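Long-range contacts in tail component (PDB 5LY8), which forms a carbohydrate-binding module in the distal tail protein of a Lactobacillus phage, probably recognising saccharides on the host cell surface during infection: residues A[93-98]-A[169-174]; A[124-129]-A[179-184]; A[14-19]-A[230-235]; A[80-85]-A[207-212]. All coordinates share one frame; numbering follows the deposited sequence. Where two conformers were deposited one is given.

How the contacts relate
The four contacts illustrate how a concanavalin-type beta sandwich is held within its sheets and between them. Contacts 1 and 3 lie in the six-stranded antiparallel sheet, their centres about 10 Å apart, joined by the pairing of strands 94-103 and 223-238. Contact 4 belongs to the opposing mixed sheet, its centre about 11 Å from that of contact 3. Contact 2 spans the sandwich between strands 121-130 and 178-185, with its centre about 8 Å from that of contact 1. Along the chain, contact 3 encloses contact 4, which encloses contacts 1 and 2, whose segments alternate. The carbohydrate-binding module is thus closed by pairing strands from near its two chain ends.

Contact 1 of 4, residues A[93-98]-A[169-174]; sequences NFQFVN and NAVITK
F94 and K174 make the main side-chain contact: CB of the lysine sits over one face of the phenyl ring, displaced toward its rim, in a CH-pi contact 3.6 Å from the ring centroid. I172 O lies at the ring edge. The lysine runs on fully extended, carrying NZ to the carbonyls of T91 and F201.

Apolar contacts are lateral. F96 and I172 lie side by side on the face that meets the opposing sheet, F96 CD2 being 4.0 Å from I172 CD1, while V97 and V171 are aligned in the same manner on the other face.

Six backbone hydrogen bonds join the pairs F94-K174, F96-I172 and N98-A170; that from F96 N to I172 O is 2.8 Å long.

Water also links the strands. One molecule donates to F96 O and A170 O and accepts from ND2 of N98; the OD1 of that residue is bonded to S229 OG and W226 NE1. Another donates to Q95 OE1 at 2.7 Å, while Q95 NE2 is bonded to E232 OE2.

Strands 94-103 and 166-175 are the middle pair of the six-stranded sheet, with F94, F96 and I172 on its core-facing side, as in a concanavalin-type beta sandwich.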
loop_
_atom_site.group_PDB
_atom_site.type_symbol
_atom_site.label_atom_id
_atom_site.label_comp_id
_atom_site.label_asym_id
_atom_site.label_seq_id
_atom_site.Cartn_x
_atom_site.Cartn_y
_atom_site.Cartn_z
ATOM N N ASN A 93 -10.550 -0.034 15.177
ATOM C CA ASN A 93 -9.147 0.308 14.967
ATOM C C ASN A 93 -8.356 -0.836 14.353
ATOM O O ASN A 93 -8.696 -2.008 14.529
ATOM C CB ASN A 93 -8.495 0.690 16.294
ATOM C CG ASN A 93 -9.038 1.905 16.998
ATOM O OD1 ASN A 93 -8.678 2.160 18.164
ATOM N ND2 ASN A 93 -9.901 2.657 16.331
ATOM N N PHE A 94 -7.301 -0.503 13.604
ATOM C CA PHE A 94 -6.504 -1.545 12.967
ATOM C C PHE A 94 -5.136 -1.042 12.663
ATOM O O PHE A 94 -4.884 0.161 12.722
ATOM C CB PHE A 94 -7.168 -1.993 11.627
ATOM C CG PHE A 94 -7.337 -0.918 10.572
ATOM C CD1 PHE A 94 -6.232 -0.404 9.888
ATOM C CD2 PHE A 94 -8.597 -0.425 10.257
ATOM C CE1 PHE A 94 -6.391 0.617 8.940
ATOM C CE2 PHE A 94 -8.751 0.552 9.262
ATOM C CZ PHE A 94 -7.650 1.078 8.627
ATOM N N GLN A 95 -4.250 -1.970 12.301
ATOM C CA GLN A 95 -2.993 -1.633 11.651
ATOM C C GLN A 95 -2.766 -2.587 10.498
ATOM O O GLN A 95 -2.999 -3.802 10.621
ATOM C CB GLN A 95 -1.782 -1.537 12.572
ATOM C CG GLN A 95 -1.333 -2.819 13.212
ATOM C CD GLN A 95 0.037 -2.669 13.838
ATOM O OE1 GLN A 95 0.795 -1.738 13.523
ATOM N NE2 GLN A 95 0.423 -3.638 14.651
ATOM N N PHE A 96 -2.287 -2.034 9.392
ATOM C CA PHE A 96 -2.001 -2.762 8.147
ATOM C C PHE A 96 -0.556 -2.486 7.819
ATOM O O PHE A 96 -0.220 -1.329 7.550
ATOM C CB PHE A 96 -2.946 -2.210 7.087
ATOM C CG PHE A 96 -2.810 -2.705 5.677
ATOM C CD1 PHE A 96 -2.722 -4.070 5.390
ATOM C CD2 PHE A 96 -2.888 -1.825 4.616
ATOM C CE1 PHE A 96 -2.689 -4.530 4.071
ATOM C CE2 PHE A 96 -2.840 -2.283 3.298
ATOM C CZ PHE A 96 -2.767 -3.636 3.025
ATOM N N VAL A 97 0.296 -3.513 7.903
ATOM C CA VAL A 97 1.746 -3.333 7.867
ATOM C C VAL A 97 2.349 -4.119 6.737
ATOM O O VAL A 97 2.130 -5.346 6.657
ATOM C CB VAL A 97 2.356 -3.781 9.222
ATOM C CG1 VAL A 97 3.872 -3.551 9.254
ATOM C CG2 VAL A 97 1.693 -3.051 10.398
ATOM N N ASN A 98 3.150 -3.450 5.906
ATOM C CA ASN A 98 3.778 -4.082 4.759
ATOM C C ASN A 98 5.236 -3.719 4.707
ATOM O O ASN A 98 5.571 -2.534 4.609
ATOM C CB ASN A 98 3.076 -3.634 3.500
ATOM C CG ASN A 98 1.756 -4.331 3.344
ATOM O OD1 ASN A 98 1.720 -5.494 2.966
ATOM N ND2 ASN A 98 0.659 -3.662 3.693
ATOM N N ASN A 169 8.934 -0.113 6.600
ATOM C CA ASN A 169 7.604 -0.622 6.907
ATOM C C ASN A 169 6.608 0.443 6.478
ATOM O O ASN A 169 6.647 1.565 6.987
ATOM C CB ASN A 169 7.413 -0.935 8.391
ATOM C CG ASN A 169 7.961 -2.279 8.785
ATOM O OD1 ASN A 169 8.562 -2.441 9.869
ATOM N ND2 ASN A 169 7.776 -3.271 7.946
ATOM N N ALA A 170 5.742 0.120 5.520
ATOM C CA ALA A 170 4.663 1.007 5.078
ATOM C C ALA A 170 3.443 0.626 5.890
ATOM O O ALA A 170 3.011 -0.535 5.868
ATOM C CB ALA A 170 4.392 0.832 3.585
ATOM N N VAL A 171 2.900 1.581 6.662
ATOM C CA VAL A 171 1.845 1.271 7.607
ATOM C C VAL A 171 0.664 2.191 7.447
ATOM O O VAL A 171 0.825 3.411 7.284
ATOM C CB VAL A 171 2.399 1.413 9.056
ATOM C CG1 VAL A 171 1.356 0.986 10.087
ATOM C CG2 VAL A 171 3.705 0.637 9.245
ATOM N N ILE A 172 -0.547 1.619 7.529
ATOM C CA ILE A 172 -1.768 2.393 7.671
ATOM C C ILE A 172 -2.391 1.973 9.006
ATOM O O ILE A 172 -2.580 0.772 9.247
ATOM C CB ILE A 172 -2.791 2.178 6.539
ATOM C CG1 ILE A 172 -2.146 2.357 5.166
ATOM C CG2 ILE A 172 -3.962 3.158 6.730
ATOM C CD1 ILE A 172 -3.129 2.129 4.046
ATOM N N THR A 173 -2.685 2.929 9.879
ATOM C CA THR A 173 -3.328 2.638 11.162
ATOM C C THR A 173 -4.569 3.517 11.296
ATOM O O THR A 173 -4.570 4.656 10.833
ATOM C CB THR A 173 -2.362 2.872 12.352
ATOM O OG1 THR A 173 -1.116 2.234 12.102
ATOM C CG2 THR A 173 -2.900 2.332 13.664
ATOM N N LYS A 174 -5.621 2.981 11.939
ATOM C CA LYS A 174 -6.837 3.718 12.246
ATOM C C LYS A 174 -7.015 3.662 13.749
ATOM O O LYS A 174 -6.979 2.583 14.342
ATOM C CB LYS A 174 -8.037 3.069 11.562
ATOM C CG LYS A 174 -9.369 3.692 11.938
ATOM C CD LYS A 174 -10.516 3.001 11.261
ATOM C CE LYS A 174 -11.798 3.740 11.493
ATOM N NZ LYS A 174 -12.920 3.088 10.763
HETATM O O HOH W 1 0.924 0.858 14.222
HETATM O O HOH W 2 0.542 -0.957 4.666
#

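Contact 2 of 4, residues A[124-129]-A[179-184]; sequences ASLALF and LTFRLD
L126 and F181 meet across the hydrophobic core of the beta sandwich, where strand 121-130 of one sheet faces strand 178-185 of the other. No hydrogen bond links the segments; their axes approach to 8.5 Å and diverge by 25°, so side chains make most of the contact.

The two central residues slide past each other in opposite directions. L126 CB touches the edge of the F181 ring, 3.7 Å from CD2, and the S125 carbonyl oxygen approaches F181 CE2 obliquely at 3.5 Å. L126 CG, anti to the backbone N (chi1 -174°), lies near F181 CD2; CD1 beyond it touches R182 O. F154 meets the F181 ring edge-to-face, extending the aromatic packing into the core.

A124 CB touches both L179 CD2 and F181 CZ. R182 sets off away from 124-129, and its guanidinium forms a side-on salt bridge with D184, NE to OD1 and NH2 to OD2. At the far end, L128 and L183 cross at about a right angle, with L128 CD1 4.2 Å from L183 CD2.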
loop_
_atom_site.group_PDB
_atom_site.type_symbol
_atom_site.label_atom_id
_atom_site.label_comp_id
_atom_site.label_asym_id
_atom_site.label_seq_id
_atom_site.Cartn_x
_atom_site.Cartn_y
_atom_site.Cartn_z
ATOM N N ALA A 124 -8.610 3.709 2.084
ATOM C CA ALA A 124 -7.314 4.356 2.324
ATOM C C ALA A 124 -6.290 3.789 1.370
ATOM O O ALA A 124 -6.298 2.584 1.101
ATOM C CB ALA A 124 -6.856 4.139 3.778
ATOM N N SER A 125 -5.385 4.651 0.871
ATOM C CA SER A 125 -4.336 4.230 -0.047
ATOM C C SER A 125 -3.030 4.891 0.296
ATOM O O SER A 125 -2.933 6.138 0.277
ATOM C CB SER A 125 -4.713 4.571 -1.488
ATOM O OG SER A 125 -3.633 4.256 -2.364
ATOM N N LEU A 126 -2.032 4.053 0.640
ATOM C CA LEU A 126 -0.669 4.506 0.905
ATOM C C LEU A 126 0.147 4.263 -0.369
ATOM O O LEU A 126 0.164 3.132 -0.856
ATOM C CB LEU A 126 -0.087 3.718 2.084
ATOM C CG LEU A 126 1.287 4.148 2.604
ATOM C CD1 LEU A 126 1.508 3.589 4.007
ATOM C CD2 LEU A 126 2.446 3.697 1.683
ATOM N N ALA A 127 0.791 5.287 -0.909
ATOM C CA ALA A 127 1.618 5.105 -2.099
ATOM C C ALA A 127 3.010 5.617 -1.891
ATOM O O ALA A 127 3.235 6.577 -1.148
ATOM C CB ALA A 127 0.982 5.783 -3.320
ATOM N N LEU A 128 3.972 4.964 -2.568
ATOM C CA LEU A 128 5.314 5.476 -2.745
ATOM C C LEU A 128 5.576 5.442 -4.237
ATOM O O LEU A 128 5.239 4.444 -4.887
ATOM C CB LEU A 128 6.371 4.639 -2.012
ATOM C CG LEU A 128 7.789 5.188 -2.051
ATOM C CD1 LEU A 128 7.938 6.461 -1.200
ATOM C CD2 LEU A 128 8.800 4.154 -1.570
ATOM N N PHE A 129 6.142 6.495 -4.799
ATOM C CA PHE A 129 6.398 6.479 -6.224
ATOM C C PHE A 129 7.550 7.410 -6.628
ATOM O O PHE A 129 7.840 8.374 -5.993
ATOM C CB PHE A 129 5.126 6.828 -7.033
ATOM C CG PHE A 129 4.568 8.186 -6.724
ATOM C CD1 PHE A 129 3.639 8.384 -5.681
ATOM C CD2 PHE A 129 4.960 9.286 -7.471
ATOM C CE1 PHE A 129 3.143 9.687 -5.448
ATOM C CE2 PHE A 129 4.460 10.543 -7.196
ATOM C CZ PHE A 129 3.576 10.719 -6.219
ATOM N N LEU A 179 -6.496 8.759 11.020
ATOM C CA LEU A 179 -5.910 7.879 10.035
ATOM C C LEU A 179 -4.430 8.252 9.934
ATOM O O LEU A 179 -4.099 9.417 9.646
ATOM C CB LEU A 179 -6.635 8.110 8.697
ATOM C CG LEU A 179 -6.131 7.314 7.485
ATOM C CD1 LEU A 179 -6.204 5.807 7.724
ATOM C CD2 LEU A 179 -6.920 7.659 6.271
ATOM N N THR A 180 -3.534 7.271 10.169
ATOM C CA THR A 180 -2.105 7.514 10.083
ATOM C C THR A 180 -1.490 6.673 8.975
ATOM O O THR A 180 -1.812 5.474 8.804
ATOM C CB THR A 180 -1.445 7.191 11.424
ATOM O OG1 THR A 180 -1.990 8.048 12.422
ATOM C CG2 THR A 180 0.090 7.349 11.417
ATOM N N PHE A 181 -0.562 7.301 8.249
ATOM C CA PHE A 181 0.266 6.641 7.267
ATOM C C PHE A 181 1.703 6.783 7.724
ATOM O O PHE A 181 2.133 7.906 8.078
ATOM C CB PHE A 181 0.123 7.344 5.929
ATOM C CG PHE A 181 -1.237 7.271 5.298
ATOM C CD1 PHE A 181 -2.241 8.167 5.659
ATOM C CD2 PHE A 181 -1.514 6.319 4.337
ATOM C CE1 PHE A 181 -3.498 8.089 5.062
ATOM C CE2 PHE A 181 -2.769 6.247 3.745
ATOM C CZ PHE A 181 -3.751 7.129 4.105
ATOM N N ARG A 182 2.469 5.688 7.709
ATOM C CA ARG A 182 3.873 5.764 8.076
ATOM C C ARG A 182 4.724 5.079 7.034
ATOM O O ARG A 182 4.311 4.112 6.396
ATOM C CB ARG A 182 4.172 5.061 9.397
ATOM C CG ARG A 182 3.302 5.544 10.559
ATOM C CD ARG A 182 3.918 5.326 11.930
ATOM N NE ARG A 182 4.506 3.991 12.048
ATOM C CZ ARG A 182 3.895 2.941 12.588
ATOM N NH1 ARG A 182 2.659 3.056 13.071
ATOM N NH2 ARG A 182 4.504 1.765 12.633
ATOM N N LEU A 183 5.955 5.565 6.918
ATOM C CA LEU A 183 6.992 4.902 6.151
ATOM C C LEU A 183 8.182 4.834 7.105
ATOM O O LEU A 183 9.024 5.737 7.161
ATOM C CB LEU A 183 7.319 5.615 4.832
ATOM C CG LEU A 183 8.178 4.841 3.877
ATOM C CD1 LEU A 183 7.377 3.731 3.207
ATOM C CD2 LEU A 183 8.779 5.785 2.834
ATOM N N ASP A 184 8.236 3.759 7.896
ATOM C CA ASP A 184 9.266 3.610 8.912
ATOM C C ASP A 184 10.584 3.185 8.292
ATOM O O ASP A 184 10.617 2.207 7.540
ATOM C CB ASP A 184 8.860 2.558 9.947
ATOM C CG ASP A 184 7.627 2.827 10.778
ATOM O OD1 ASP A 184 7.186 4.003 10.842
ATOM O OD2 ASP A 184 7.171 1.892 11.466
#

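Contact 3 of 4, residues A[14-19]-A[230-235]; sequences SERVYH and YFEWIN
The guanidinium of R16 lies flat on the ring of Y230, a cation-pi stack with centres 3.8 Å apart and planes inclined by 16°. NH2 stands over the middle of the ring, while the guanidinium edge is turned to E232. There R16 forms a salt bridge, NE and NH2 both donating to E232 OE1, each at 2.9 Å and from the same face of the carboxylate plane. E232 OE2 is bonded instead to Q95 NE2 on the next strand. The ring of Y18 has Y230 CA over one face, and Y18 CE1 touches F231 CB at 3.5 Å.

These groups decorate an antiparallel pair at the margin of the six-stranded sheet of the beta sandwich, strand 11-20 being outermost. Backbone bonds between E15 and W233 fix the pairing, and V17 N donates to F231 O.

V17 CG2 meets the edge of F231 at CD2 and approaches W233 CD1 obliquely, both at 3.6 Å. The two rings also meet, F231 CE2 standing over the indole face, and W233 NE1 donates to P83 O.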
loop_
_atom_site.group_PDB
_atom_site.type_symbol
_atom_site.label_atom_id
_atom_site.label_comp_id
_atom_site.label_asym_id
_atom_site.label_seq_id
_atom_site.Cartn_x
_atom_site.Cartn_y
_atom_site.Cartn_z
ATOM N N SER A 14 -5.246 -7.621 20.238
ATOM C CA SER A 14 -5.105 -7.510 18.788
ATOM C C SER A 14 -5.497 -8.839 18.153
ATOM O O SER A 14 -5.340 -9.898 18.781
ATOM C CB SER A 14 -3.692 -7.090 18.393
ATOM O OG SER A 14 -2.712 -8.067 18.698
ATOM N N GLU A 15 -6.082 -8.786 16.942
ATOM C CA GLU A 15 -6.532 -9.983 16.247
ATOM C C GLU A 15 -5.982 -9.952 14.829
ATOM O O GLU A 15 -6.445 -9.151 14.008
ATOM C CB GLU A 15 -8.065 -10.105 16.235
ATOM C CG GLU A 15 -8.662 -10.080 17.618
ATOM C CD GLU A 15 -10.168 -10.095 17.703
ATOM O OE1 GLU A 15 -10.847 -9.810 16.682
ATOM O OE2 GLU A 15 -10.668 -10.316 18.828
ATOM N N ARG A 16 -5.012 -10.814 14.532
ATOM C CA ARG A 16 -4.440 -10.881 13.211
ATOM C C ARG A 16 -5.382 -11.570 12.249
ATOM O O ARG A 16 -5.917 -12.636 12.571
ATOM C CB ARG A 16 -3.066 -11.560 13.242
ATOM C CG ARG A 16 -2.260 -11.146 12.016
ATOM C CD ARG A 16 -0.813 -11.466 12.167
ATOM N NE ARG A 16 -0.082 -10.390 12.828
ATOM C CZ ARG A 16 1.241 -10.339 12.849
ATOM N NH1 ARG A 16 1.954 -11.282 12.254
ATOM N NH2 ARG A 16 1.862 -9.332 13.446
ATOM N N VAL A 17 -5.661 -10.930 11.114
ATOM C CA VAL A 17 -6.555 -11.460 10.095
ATOM C C VAL A 17 -5.770 -12.373 9.167
ATOM O O VAL A 17 -6.281 -13.438 8.796
ATOM C CB VAL A 17 -7.237 -10.289 9.355
ATOM C CG1 VAL A 17 -7.903 -10.724 8.053
ATOM C CG2 VAL A 17 -8.248 -9.610 10.268
ATOM N N TYR A 18 -4.554 -11.964 8.766
ATOM C CA TYR A 18 -3.748 -12.797 7.881
ATOM C C TYR A 18 -2.331 -12.346 8.078
ATOM O O TYR A 18 -2.090 -11.240 8.566
ATOM C CB TYR A 18 -4.159 -12.650 6.383
ATOM C CG TYR A 18 -3.654 -11.366 5.753
ATOM C CD1 TYR A 18 -4.384 -10.186 5.850
ATOM C CD2 TYR A 18 -2.407 -11.313 5.136
ATOM C CE1 TYR A 18 -3.884 -8.983 5.356
ATOM C CE2 TYR A 18 -1.900 -10.115 4.640
ATOM C CZ TYR A 18 -2.625 -8.953 4.785
ATOM O OH TYR A 18 -2.124 -7.761 4.332
ATOM N N HIS A 19 -1.400 -13.189 7.640
ATOM C CA HIS A 19 0.005 -12.862 7.648
ATOM C C HIS A 19 0.659 -13.578 6.486
ATOM O O HIS A 19 0.566 -14.810 6.370
ATOM C CB HIS A 19 0.667 -13.252 8.988
ATOM C CG HIS A 19 2.152 -13.068 8.982
ATOM N ND1 HIS A 19 2.982 -13.949 9.635
ATOM C CD2 HIS A 19 2.913 -12.136 8.359
ATOM C CE1 HIS A 19 4.213 -13.523 9.419
ATOM N NE2 HIS A 19 4.225 -12.435 8.657
ATOM N N TYR A 230 0.741 -7.990 6.821
ATOM C CA TYR A 230 -0.271 -8.457 7.764
ATOM C C TYR A 230 -1.251 -7.354 8.019
ATOM O O TYR A 230 -0.949 -6.160 7.874
ATOM C CB TYR A 230 0.293 -9.028 9.083
ATOM C CG TYR A 230 1.090 -8.073 9.929
ATOM C CD1 TYR A 230 0.468 -7.259 10.873
ATOM C CD2 TYR A 230 2.474 -8.038 9.845
ATOM C CE1 TYR A 230 1.209 -6.431 11.712
ATOM C CE2 TYR A 230 3.225 -7.196 10.663
ATOM C CZ TYR A 230 2.589 -6.406 11.603
ATOM O OH TYR A 230 3.341 -5.549 12.388
ATOM N N PHE A 231 -2.427 -7.760 8.491
ATOM C CA PHE A 231 -3.454 -6.836 8.935
ATOM C C PHE A 231 -3.938 -7.350 10.277
ATOM O O PHE A 231 -4.197 -8.559 10.421
ATOM C CB PHE A 231 -4.637 -6.818 7.968
ATOM C CG PHE A 231 -5.790 -5.945 8.428
ATOM C CD1 PHE A 231 -5.908 -4.636 7.988
ATOM C CD2 PHE A 231 -6.733 -6.427 9.340
ATOM C CE1 PHE A 231 -6.974 -3.838 8.414
ATOM C CE2 PHE A 231 -7.775 -5.614 9.790
ATOM C CZ PHE A 231 -7.904 -4.340 9.314
ATOM N N GLU A 232 -4.047 -6.452 11.256
ATOM C CA GLU A 232 -4.600 -6.765 12.563
ATOM C C GLU A 232 -5.658 -5.792 12.982
ATOM O O GLU A 232 -5.439 -4.587 12.904
ATOM C CB GLU A 232 -3.518 -6.721 13.663
ATOM C CG GLU A 232 -2.325 -7.634 13.519
ATOM C CD GLU A 232 -1.268 -7.433 14.592
ATOM O OE1 GLU A 232 -0.542 -8.416 14.852
ATOM O OE2 GLU A 232 -1.067 -6.283 15.056
ATOM N N TRP A 233 -6.757 -6.315 13.528
ATOM C CA TRP A 233 -7.699 -5.491 14.254
ATOM C C TRP A 233 -7.030 -5.226 15.609
ATOM O O TRP A 233 -6.431 -6.145 16.174
ATOM C CB TRP A 233 -9.011 -6.231 14.490
ATOM C CG TRP A 233 -9.802 -6.461 13.241
ATOM C CD1 TRP A 233 -10.083 -7.663 12.663
ATOM C CD2 TRP A 233 -10.407 -5.465 12.414
ATOM N NE1 TRP A 233 -10.899 -7.481 11.575
ATOM C CE2 TRP A 233 -11.119 -6.144 11.399
ATOM C CE3 TRP A 233 -10.486 -4.068 12.477
ATOM C CZ2 TRP A 233 -11.843 -5.469 10.410
ATOM C CZ3 TRP A 233 -11.181 -3.402 11.478
ATOM C CH2 TRP A 233 -11.840 -4.103 10.462
ATOM N N ILE A 234 -7.108 -3.996 16.119
ATOM C CA ILE A 234 -6.477 -3.671 17.399
ATOM C C ILE A 234 -7.494 -3.052 18.354
ATOM O O ILE A 234 -8.569 -2.604 17.925
ATOM C CB ILE A 234 -5.196 -2.823 17.244
ATOM C CG1 ILE A 234 -5.527 -1.439 16.688
ATOM C CG2 ILE A 234 -4.089 -3.560 16.434
ATOM C CD1 ILE A 234 -4.350 -0.488 16.497
ATOM N N ASN A 235 -7.181 -3.089 19.663
ATOM C CA ASN A 235 -8.070 -2.563 20.714
ATOM C C ASN A 235 -9.452 -3.234 20.580
ATOM O O ASN A 235 -10.475 -2.538 20.503
ATOM C CB ASN A 235 -8.184 -1.018 20.618
ATOM C CG ASN A 235 -6.858 -0.307 20.616
ATOM O OD1 ASN A 235 -5.988 -0.526 21.472
ATOM N ND2 ASN A 235 -6.674 0.551 19.637
#

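Contact 4 of 4, residues A[80-85]-A[207-212]; sequences GTIPKN and DGWTAW
W209 lays its indole over the backbone of G80. With CG between the backbone N and the carbonyl carbon (chi1 64°), the side chain comes back toward 80-85, and G80 N lies 3.4 Å above the ring plane, toward the rim. G80 having no side chain, W209 NE1 comes within 3.4 Å of its CA. I82 crosses the tryptophan at about a right angle, I82 CG1 at the indole edge, 4.0 Å from W209 CD1, while I82 CD1 rests against G208 O. Y18, from the other sheet, stacks with the same indole.

A water in the indole plane accepts from NE1 at 2.9 Å and donates to T81 O. Two backbone bonds pair G80 with W209. A third, I82 N to D207 O at 2.9 Å, has its donor 66° out of the carbonyl plane. D207 sets off away from 80-85, although its CB still touches I82 O; OD2 is bonded to Q119 N.

D207 and G208 both face T117, a classic beta bulge, here at the start of strand 208-216 in the mixed sheet of the beta sandwich.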
loop_
_atom_site.group_PDB
_atom_site.type_symbol
_atom_site.label_atom_id
_atom_site.label_comp_id
_atom_site.label_asym_id
_atom_site.label_seq_id
_atom_site.Cartn_x
_atom_site.Cartn_y
_atom_site.Cartn_z
ATOM N N GLY A 80 -6.858 -9.546 -0.656
ATOM C CA GLY A 80 -7.508 -10.479 0.260
ATOM C C GLY A 80 -8.706 -9.827 0.910
ATOM O O GLY A 80 -8.901 -8.606 0.831
ATOM N N THR A 81 -9.502 -10.649 1.574
ATOM C CA THR A 81 -10.700 -10.202 2.280
ATOM C C THR A 81 -10.443 -10.043 3.762
ATOM O O THR A 81 -9.605 -10.751 4.342
ATOM C CB THR A 81 -11.890 -11.105 1.996
ATOM O OG1 THR A 81 -11.620 -12.382 2.547
ATOM C CG2 THR A 81 -12.202 -11.188 0.526
ATOM N N ILE A 82 -11.156 -9.091 4.368
ATOM C CA ILE A 82 -10.999 -8.795 5.791
ATOM C C ILE A 82 -12.359 -8.936 6.450
ATOM O O ILE A 82 -13.252 -8.143 6.151
ATOM C CB ILE A 82 -10.413 -7.378 6.010
ATOM C CG1 ILE A 82 -9.013 -7.272 5.374
ATOM C CG2 ILE A 82 -10.353 -7.025 7.518
ATOM C CD1 ILE A 82 -8.510 -5.810 5.393
ATOM N N PRO A 83 -12.547 -9.937 7.332
ATOM C CA PRO A 83 -13.828 -10.077 8.034
ATOM C C PRO A 83 -13.873 -9.143 9.249
ATOM O O PRO A 83 -12.870 -8.549 9.647
ATOM C CB PRO A 83 -13.833 -11.555 8.444
ATOM C CG PRO A 83 -12.409 -11.933 8.575
ATOM C CD PRO A 83 -11.575 -10.964 7.746
ATOM N N LYS A 84 -15.053 -9.012 9.838
ATOM C CA LYS A 84 -15.257 -8.233 11.065
ATOM C C LYS A 84 -14.397 -8.809 12.197
ATOM O O LYS A 84 -14.037 -9.993 12.184
ATOM C CB LYS A 84 -16.728 -8.296 11.489
ATOM C CG LYS A 84 -17.594 -7.429 10.587
ATOM C CD LYS A 84 -19.073 -7.613 10.931
ATOM C CE LYS A 84 -19.879 -6.605 10.166
ATOM N NZ LYS A 84 -21.341 -6.786 10.381
ATOM N N ASN A 85 -14.058 -7.970 13.171
ATOM C CA ASN A 85 -13.322 -8.465 14.330
ATOM C C ASN A 85 -14.266 -9.362 15.202
ATOM O O ASN A 85 -15.465 -9.478 14.924
ATOM C CB ASN A 85 -12.689 -7.293 15.097
ATOM C CG ASN A 85 -13.634 -6.389 15.839
ATOM O OD1 ASN A 85 -14.788 -6.737 16.117
ATOM N ND2 ASN A 85 -13.156 -5.192 16.176
ATOM N N ASP A 207 -13.322 -3.995 4.271
ATOM C CA ASP A 207 -13.542 -5.422 4.057
ATOM C C ASP A 207 -12.490 -6.060 3.152
ATOM O O ASP A 207 -12.638 -7.224 2.791
ATOM C CB ASP A 207 -14.961 -5.706 3.495
ATOM C CG ASP A 207 -15.169 -5.164 2.080
ATOM O OD1 ASP A 207 -14.189 -4.773 1.451
ATOM O OD2 ASP A 207 -16.327 -5.159 1.599
ATOM N N GLY A 208 -11.444 -5.333 2.786
ATOM C CA GLY A 208 -10.469 -5.904 1.875
ATOM C C GLY A 208 -9.209 -5.096 1.789
ATOM O O GLY A 208 -9.144 -3.949 2.246
ATOM N N TRP A 209 -8.194 -5.719 1.172
ATOM C CA TRP A 209 -6.923 -5.043 0.930
ATOM C C TRP A 209 -6.396 -5.418 -0.431
ATOM O O TRP A 209 -6.674 -6.523 -0.915
ATOM C CB TRP A 209 -5.889 -5.390 2.028
ATOM C CG TRP A 209 -5.489 -6.840 2.063
ATOM C CD1 TRP A 209 -6.117 -7.846 2.733
ATOM C CD2 TRP A 209 -4.365 -7.438 1.402
ATOM N NE1 TRP A 209 -5.464 -9.037 2.525
ATOM C CE2 TRP A 209 -4.388 -8.815 1.705
ATOM C CE3 TRP A 209 -3.344 -6.952 0.564
ATOM C CZ2 TRP A 209 -3.419 -9.708 1.232
ATOM C CZ3 TRP A 209 -2.406 -7.844 0.066
ATOM C CH2 TRP A 209 -2.421 -9.194 0.444
ATOM N N THR A 210 -5.608 -4.512 -1.021
ATOM C CA THR A 210 -4.898 -4.762 -2.269
ATOM C C THR A 210 -3.510 -4.162 -2.170
ATOM O O THR A 210 -3.364 -3.026 -1.713
ATOM C CB THR A 210 -5.606 -4.107 -3.478
ATOM O OG1 THR A 210 -6.900 -4.691 -3.661
ATOM C CG2 THR A 210 -4.806 -4.268 -4.797
ATOM N N ALA A 211 -2.496 -4.895 -2.652
ATOM C CA ALA A 211 -1.130 -4.393 -2.826
ATOM C C ALA A 211 -0.837 -4.428 -4.344
ATOM O O ALA A 211 -1.080 -5.478 -4.970
ATOM C CB ALA A 211 -0.147 -5.256 -2.065
ATOM N N TRP A 212 -0.357 -3.317 -4.928
ATOM C CA TRP A 212 -0.159 -3.228 -6.372
ATOM C C TRP A 212 1.213 -2.636 -6.624
ATOM O O TRP A 212 1.594 -1.650 -5.996
ATOM C CB TRP A 212 -1.288 -2.372 -6.978
ATOM C CG TRP A 212 -1.240 -2.122 -8.454
ATOM C CD1 TRP A 212 -1.027 -3.044 -9.451
ATOM C CD2 TRP A 212 -1.440 -0.864 -9.101
ATOM N NE1 TRP A 212 -1.108 -2.433 -10.687
ATOM C CE2 TRP A 212 -1.357 -1.088 -10.496
ATOM C CE3 TRP A 212 -1.660 0.443 -8.633
ATOM C CZ2 TRP A 212 -1.543 -0.064 -11.429
ATOM C CZ3 TRP A 212 -1.825 1.460 -9.564
ATOM C CH2 TRP A 212 -1.743 1.214 -10.940
HETATM O O HOH W 3 -6.886 -11.248 3.793
#